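Local structure of decapping nuclease RAI1 (Candida albicans, 5BUD) at residues Trp269-Tyr282 with Asn293-Leu305. The protein hydrolyses the NAD cap from the 5' end of NAD-capped RNAs with a divalent metal cation and directly binds and stimulates the exoribonuclease RAT1. Numbering follows the deposited sequence.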
loop_
_atom_site.group_PDB
_atom_site.type_symbol
_atom_site.label_atom_id
_atom_site.label_comp_id
_atom_site.label_asym_id
_atom_site.label_seq_id
_atom_site.Cartn_x
_atom_site.Cartn_y
_atom_site.Cartn_z
ATOM N N TRP A 269 2.219 -9.601 -3.266
ATOM C CA TRP A 269 2.349 -10.373 -2.044
ATOM C C TRP A 269 2.859 -9.483 -0.916
ATOM O O TRP A 269 2.291 -9.497 0.198
ATOM C CB TRP A 269 3.251 -11.624 -2.227
ATOM C CG TRP A 269 3.506 -12.351 -0.941
ATOM C CD1 TRP A 269 2.703 -13.314 -0.360
ATOM C CD2 TRP A 269 4.599 -12.160 -0.045
ATOM N NE1 TRP A 269 3.251 -13.737 0.820
ATOM C CE2 TRP A 269 4.399 -13.031 1.053
ATOM C CE3 TRP A 269 5.741 -11.347 -0.070
ATOM C CZ2 TRP A 269 5.294 -13.096 2.129
ATOM C CZ3 TRP A 269 6.635 -11.422 0.972
ATOM C CH2 TRP A 269 6.413 -12.303 2.063
ATOM N N CYS A 270 3.897 -8.687 -1.163
ATOM C CA CYS A 270 4.438 -7.834 -0.085
ATOM C C CYS A 270 3.340 -6.950 0.542
ATOM O O CYS A 270 3.211 -6.810 1.775
ATOM C CB CYS A 270 5.573 -6.932 -0.589
ATOM S SG CYS A 270 7.153 -7.794 -0.839
ATOM N N GLN A 271 2.553 -6.366 -0.344
ATOM C CA GLN A 271 1.537 -5.400 0.015
ATOM C C GLN A 271 0.397 -6.098 0.813
ATOM O O GLN A 271 -0.063 -5.599 1.850
ATOM C CB GLN A 271 1.115 -4.712 -1.313
ATOM C CG GLN A 271 -0.239 -4.049 -1.420
ATOM C CD GLN A 271 -0.546 -3.592 -2.858
ATOM O OE1 GLN A 271 0.145 -3.970 -3.809
ATOM N NE2 GLN A 271 -1.579 -2.762 -3.011
ATOM N N CYS A 272 0.022 -7.286 0.380
ATOM C CA CYS A 272 -1.114 -7.997 0.956
ATOM C C CYS A 272 -0.753 -8.783 2.192
ATOM O O CYS A 272 -1.554 -8.847 3.121
ATOM C CB CYS A 272 -1.746 -8.902 -0.092
ATOM S SG CYS A 272 -2.533 -7.960 -1.406
ATOM N N PHE A 273 0.445 -9.380 2.210
ATOM C CA PHE A 273 0.959 -10.005 3.419
ATOM C C PHE A 273 1.025 -9.008 4.579
ATOM O O PHE A 273 0.606 -9.306 5.673
ATOM C CB PHE A 273 2.349 -10.643 3.189
ATOM C CG PHE A 273 2.884 -11.358 4.405
ATOM C CD1 PHE A 273 2.519 -12.671 4.671
ATOM C CD2 PHE A 273 3.684 -10.697 5.313
ATOM C CE1 PHE A 273 2.983 -13.319 5.811
ATOM C CE2 PHE A 273 4.141 -11.334 6.457
ATOM C CZ PHE A 273 3.801 -12.648 6.699
ATOM N N LEU A 274 1.550 -7.811 4.344
ATOM C CA LEU A 274 1.680 -6.831 5.436
ATOM C C LEU A 274 0.317 -6.456 6.043
ATOM O O LEU A 274 0.191 -6.270 7.249
ATOM C CB LEU A 274 2.426 -5.574 4.965
ATOM C CG LEU A 274 3.946 -5.760 4.825
ATOM C CD1 LEU A 274 4.577 -4.712 3.926
ATOM C CD2 LEU A 274 4.597 -5.702 6.193
ATOM N N MET A 275 -0.700 -6.442 5.202
ATOM C CA MET A 275 -2.020 -5.947 5.550
ATOM C C MET A 275 -3.012 -7.050 5.957
ATOM O O MET A 275 -4.134 -6.755 6.296
ATOM C CB MET A 275 -2.563 -5.243 4.325
ATOM C CG MET A 275 -3.484 -4.108 4.622
ATOM S SD MET A 275 -2.736 -2.749 5.540
ATOM C CE MET A 275 -4.354 -2.067 5.834
ATOM N N GLY A 276 -2.612 -8.316 5.877
ATOM C CA GLY A 276 -3.540 -9.398 6.121
ATOM C C GLY A 276 -4.579 -9.660 5.052
ATOM O O GLY A 276 -5.606 -10.293 5.318
ATOM N N VAL A 277 -4.323 -9.204 3.837
ATOM C CA VAL A 277 -5.231 -9.444 2.723
ATOM C C VAL A 277 -4.909 -10.819 2.096
ATOM O O VAL A 277 -3.767 -11.065 1.683
ATOM C CB VAL A 277 -5.087 -8.329 1.696
ATOM C CG1 VAL A 277 -5.858 -8.669 0.439
ATOM C CG2 VAL A 277 -5.556 -6.973 2.304
ATOM N N THR A 278 -5.915 -11.687 1.997
ATOM C CA THR A 278 -5.698 -13.109 1.675
ATOM C C THR A 278 -5.983 -13.441 0.204
ATOM O O THR A 278 -5.714 -14.546 -0.245
ATOM C CB THR A 278 -6.579 -14.041 2.545
ATOM O OG1 THR A 278 -7.969 -13.831 2.253
ATOM C CG2 THR A 278 -6.312 -13.807 3.988
ATOM N N LYS A 279 -6.536 -12.479 -0.539
ATOM C CA LYS A 279 -6.934 -12.724 -1.928
ATOM C C LYS A 279 -6.409 -11.604 -2.838
ATOM O O LYS A 279 -6.623 -10.390 -2.559
ATOM C CB LYS A 279 -8.471 -12.835 -2.020
ATOM C CG LYS A 279 -9.060 -14.128 -1.482
ATOM C CD LYS A 279 -10.566 -14.205 -1.730
ATOM C CE LYS A 279 -11.146 -15.563 -1.357
ATOM N NZ LYS A 279 -10.855 -15.860 0.052
ATOM N N ILE A 280 -5.737 -12.003 -3.921
ATOM C CA ILE A 280 -5.303 -11.100 -4.991
ATOM C C ILE A 280 -5.870 -11.541 -6.323
ATOM O O ILE A 280 -5.675 -12.696 -6.742
ATOM C CB ILE A 280 -3.755 -11.071 -5.106
ATOM C CG1 ILE A 280 -3.159 -10.784 -3.753
ATOM C CG2 ILE A 280 -3.324 -10.075 -6.162
ATOM C CD1 ILE A 280 -1.662 -10.897 -3.650
ATOM N N ILE A 281 -6.590 -10.650 -7.001
ATOM C CA ILE A 281 -7.261 -10.992 -8.258
ATOM C C ILE A 281 -6.593 -10.174 -9.354
ATOM O O ILE A 281 -6.538 -8.943 -9.282
ATOM C CB ILE A 281 -8.776 -10.715 -8.185
ATOM C CG1 ILE A 281 -9.388 -11.618 -7.122
ATOM C CG2 ILE A 281 -9.455 -10.905 -9.527
ATOM C CD1 ILE A 281 -10.884 -11.579 -6.982
ATOM N N TYR A 282 -6.085 -10.862 -10.358
ATOM C CA TYR A 282 -5.517 -10.234 -11.538
ATOM C C TYR A 282 -6.493 -10.242 -12.696
ATOM O O TYR A 282 -7.076 -11.278 -13.050
ATOM C CB TYR A 282 -4.202 -10.927 -11.956
ATOM C CG TYR A 282 -2.995 -10.360 -11.273
ATOM C CD1 TYR A 282 -2.674 -10.742 -9.990
ATOM C CD2 TYR A 282 -2.159 -9.436 -11.919
ATOM C CE1 TYR A 282 -1.560 -10.243 -9.359
ATOM C CE2 TYR A 282 -1.066 -8.907 -11.265
ATOM C CZ TYR A 282 -0.789 -9.322 -9.981
ATOM O OH TYR A 282 0.290 -8.855 -9.297
ATOM N N ASN A 293 -9.080 -12.485 -19.317
ATOM C CA ASN A 293 -9.411 -13.407 -18.241
ATOM C C ASN A 293 -9.023 -12.862 -16.858
ATOM O O ASN A 293 -8.211 -11.932 -16.737
ATOM C CB ASN A 293 -8.755 -14.779 -18.485
ATOM C CG ASN A 293 -7.248 -14.716 -18.432
ATOM O OD1 ASN A 293 -6.621 -14.134 -19.294
ATOM N ND2 ASN A 293 -6.660 -15.326 -17.419
ATOM N N VAL A 294 -9.614 -13.459 -15.827
ATOM C CA VAL A 294 -9.389 -13.060 -14.458
ATOM C C VAL A 294 -8.926 -14.253 -13.657
ATOM O O VAL A 294 -9.458 -15.340 -13.824
ATOM C CB VAL A 294 -10.682 -12.490 -13.861
ATOM C CG1 VAL A 294 -10.540 -12.243 -12.374
ATOM C CG2 VAL A 294 -11.075 -11.235 -14.633
ATOM N N GLU A 295 -7.935 -14.053 -12.795
ATOM C CA GLU A 295 -7.411 -15.129 -11.959
ATOM C C GLU A 295 -7.198 -14.700 -10.510
ATOM O O GLU A 295 -6.550 -13.665 -10.233
ATOM C CB GLU A 295 -6.088 -15.624 -12.558
ATOM C CG GLU A 295 -5.544 -16.867 -11.876
ATOM C CD GLU A 295 -4.267 -17.407 -12.503
ATOM O OE1 GLU A 295 -3.863 -16.947 -13.590
ATOM O OE2 GLU A 295 -3.650 -18.283 -11.875
ATOM N N LEU A 296 -7.744 -15.510 -9.605
ATOM C CA LEU A 296 -7.549 -15.388 -8.162
ATOM C C LEU A 296 -6.315 -16.120 -7.645
ATOM O O LEU A 296 -6.112 -17.282 -7.954
ATOM C CB LEU A 296 -8.767 -15.957 -7.444
ATOM C CG LEU A 296 -8.766 -16.084 -5.924
ATOM C CD1 LEU A 296 -8.567 -14.757 -5.243
ATOM C CD2 LEU A 296 -10.089 -16.708 -5.506
ATOM N N PHE A 297 -5.505 -15.430 -6.855
ATOM C CA PHE A 297 -4.417 -16.041 -6.122
ATOM C C PHE A 297 -4.681 -15.901 -4.647
ATOM O O PHE A 297 -5.136 -14.843 -4.183
ATOM C CB PHE A 297 -3.088 -15.353 -6.430
ATOM C CG PHE A 297 -2.674 -15.479 -7.872
ATOM C CD1 PHE A 297 -1.827 -16.501 -8.270
ATOM C CD2 PHE A 297 -3.141 -14.592 -8.815
ATOM C CE1 PHE A 297 -1.431 -16.614 -9.605
ATOM C CE2 PHE A 297 -2.794 -14.712 -10.160
ATOM C CZ PHE A 297 -1.909 -15.721 -10.552
ATOM N N ASN A 298 -4.372 -16.953 -3.909
ATOM C CA ASN A 298 -4.381 -16.902 -2.451
ATOM C C ASN A 298 -3.030 -16.412 -1.991
ATOM O O ASN A 298 -2.016 -17.022 -2.318
ATOM C CB ASN A 298 -4.687 -18.265 -1.866
ATOM C CG ASN A 298 -6.059 -18.752 -2.226
ATOM O OD1 ASN A 298 -7.067 -18.052 -2.016
ATOM N ND2 ASN A 298 -6.128 -19.953 -2.780
ATOM N N THR A 299 -3.019 -15.302 -1.248
ATOM C CA THR A 299 -1.806 -14.661 -0.806
ATOM C C THR A 299 -0.807 -15.640 -0.180
ATOM O O THR A 299 0.383 -15.626 -0.536
ATOM C CB THR A 299 -2.139 -13.555 0.189
ATOM O OG1 THR A 299 -2.991 -12.604 -0.488
ATOM C CG2 THR A 299 -0.862 -12.883 0.740
ATOM N N GLU A 300 -1.302 -16.504 0.706
ATOM C CA GLU A 300 -0.450 -17.446 1.412
ATOM C C GLU A 300 0.211 -18.476 0.485
ATOM O O GLU A 300 1.223 -19.079 0.852
ATOM C CB GLU A 300 -1.199 -18.143 2.545
ATOM C CG GLU A 300 -2.122 -19.268 2.096
ATOM C CD GLU A 300 -2.870 -19.914 3.262
ATOM O OE1 GLU A 300 -2.456 -19.727 4.431
ATOM O OE2 GLU A 300 -3.867 -20.626 2.997
ATOM N N GLU A 301 -0.323 -18.658 -0.710
ATOM C CA GLU A 301 0.238 -19.640 -1.668
ATOM C C GLU A 301 1.289 -19.047 -2.599
ATOM O O GLU A 301 2.108 -19.777 -3.174
ATOM C CB GLU A 301 -0.876 -20.268 -2.486
ATOM C CG GLU A 301 -1.768 -21.177 -1.655
ATOM C CD GLU A 301 -2.975 -21.740 -2.398
ATOM O OE1 GLU A 301 -3.392 -21.211 -3.458
ATOM O OE2 GLU A 301 -3.508 -22.760 -1.904
ATOM N N ILE A 302 1.289 -17.716 -2.749
ATOM C CA ILE A 302 2.270 -17.065 -3.601
ATOM C C ILE A 302 3.755 -17.449 -3.318
ATOM O O ILE A 302 4.476 -17.702 -4.262
ATOM C CB ILE A 302 2.066 -15.527 -3.628
ATOM C CG1 ILE A 302 0.728 -15.233 -4.325
ATOM C CG2 ILE A 302 3.196 -14.846 -4.366
ATOM C CD1 ILE A 302 0.242 -13.808 -4.140
ATOM N N PRO A 303 4.197 -17.514 -2.046
ATOM C CA PRO A 303 5.595 -17.908 -1.826
ATOM C C PRO A 303 5.943 -19.248 -2.472
ATOM O O PRO A 303 7.003 -19.369 -3.049
ATOM C CB PRO A 303 5.721 -17.982 -0.304
ATOM C CG PRO A 303 4.639 -17.096 0.195
ATOM C CD PRO A 303 3.508 -17.258 -0.775
ATOM N N ILE A 304 5.025 -20.204 -2.429
ATOM C CA ILE A 304 5.215 -21.529 -3.042
ATOM C C ILE A 304 5.244 -21.450 -4.552
ATOM O O ILE A 304 5.994 -22.168 -5.217
ATOM C CB ILE A 304 4.088 -22.493 -2.595
ATOM C CG1 ILE A 304 4.368 -22.980 -1.179
ATOM C CG2 ILE A 304 3.977 -23.704 -3.508
ATOM C CD1 ILE A 304 3.159 -23.563 -0.487
ATOM N N LEU A 305 4.385 -20.609 -5.112
ATOM C CA LEU A 305 4.304 -20.469 -6.546
ATOM C C LEU A 305 5.615 -19.902 -7.082
ATOM O O LEU A 305 6.117 -20.350 -8.114
ATOM C CB LEU A 305 3.131 -19.568 -6.932
ATOM C CG LEU A 305 1.739 -20.014 -6.496
ATOM C CD1 LEU A 305 0.708 -19.000 -6.983
ATOM C CD2 LEU A 305 1.443 -21.404 -7.026
HETATM O O HOH W 1 -3.960 -16.358 1.534
HETATM O O HOH W 2 -7.764 -16.641 0.250
#
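Strand 279-282 and strand 293-298 pair as the two arms of an antiparallel beta hairpin, and the contact continues past the strand ends, where Thr299, Ile302 and Pro303 pack against the helix carrying Trp269. Two pairs of backbone hydrogen bonds hold the arms, Ile280 with Phe297 and Tyr282 with Glu295; Ile280 N to Phe297 O spans 2.9 Å and is practically straight, at 179°. Thr299 closes the end of the pairing. Thr299 N reaches Thr278 O from above the carbonyl plane, while Thr299 OG1, set beside its own backbone N (chi1 -60°), donates to Val277 O at 2.8 Å. The other branch, CG2, turns to Trp269, whose CD1 edge also meets Thr299 O in the ring plane at 3.3 Å. Pro303 CG lies 3.7 Å from Trp269 NE1, and Ile302 CD1 touches Ile280 CD1 at 3.5 Å.

In this PD-(D/E)XK nuclease fold, the first arm also pairs in parallel with strand 243-250, which supplies the manganese ligands Glu245 and Leu246; Cys272 packs on Glu245, and Gln271 OE1, of a probable substrate-binding residue, accepts a hydrogen bond from Lys247 NZ. On the same side of the hairpin as Ile280, the rings of Tyr282 and Phe297 stand nearly perpendicular, with centroids 6.0 Å apart. On the opposite face of the two-stranded pairing, Leu296 CD1 rests against Ile281 CG1 and the aliphatic part of Lys279, and Ile281 CG2 presses unusually close to Val294 CG1, at 3.3 Å. One water links Lys279 NZ, Thr278 O and Asn298 OD1, while Asn298 ND2 donates a hydrogen bond to Glu301 OE1.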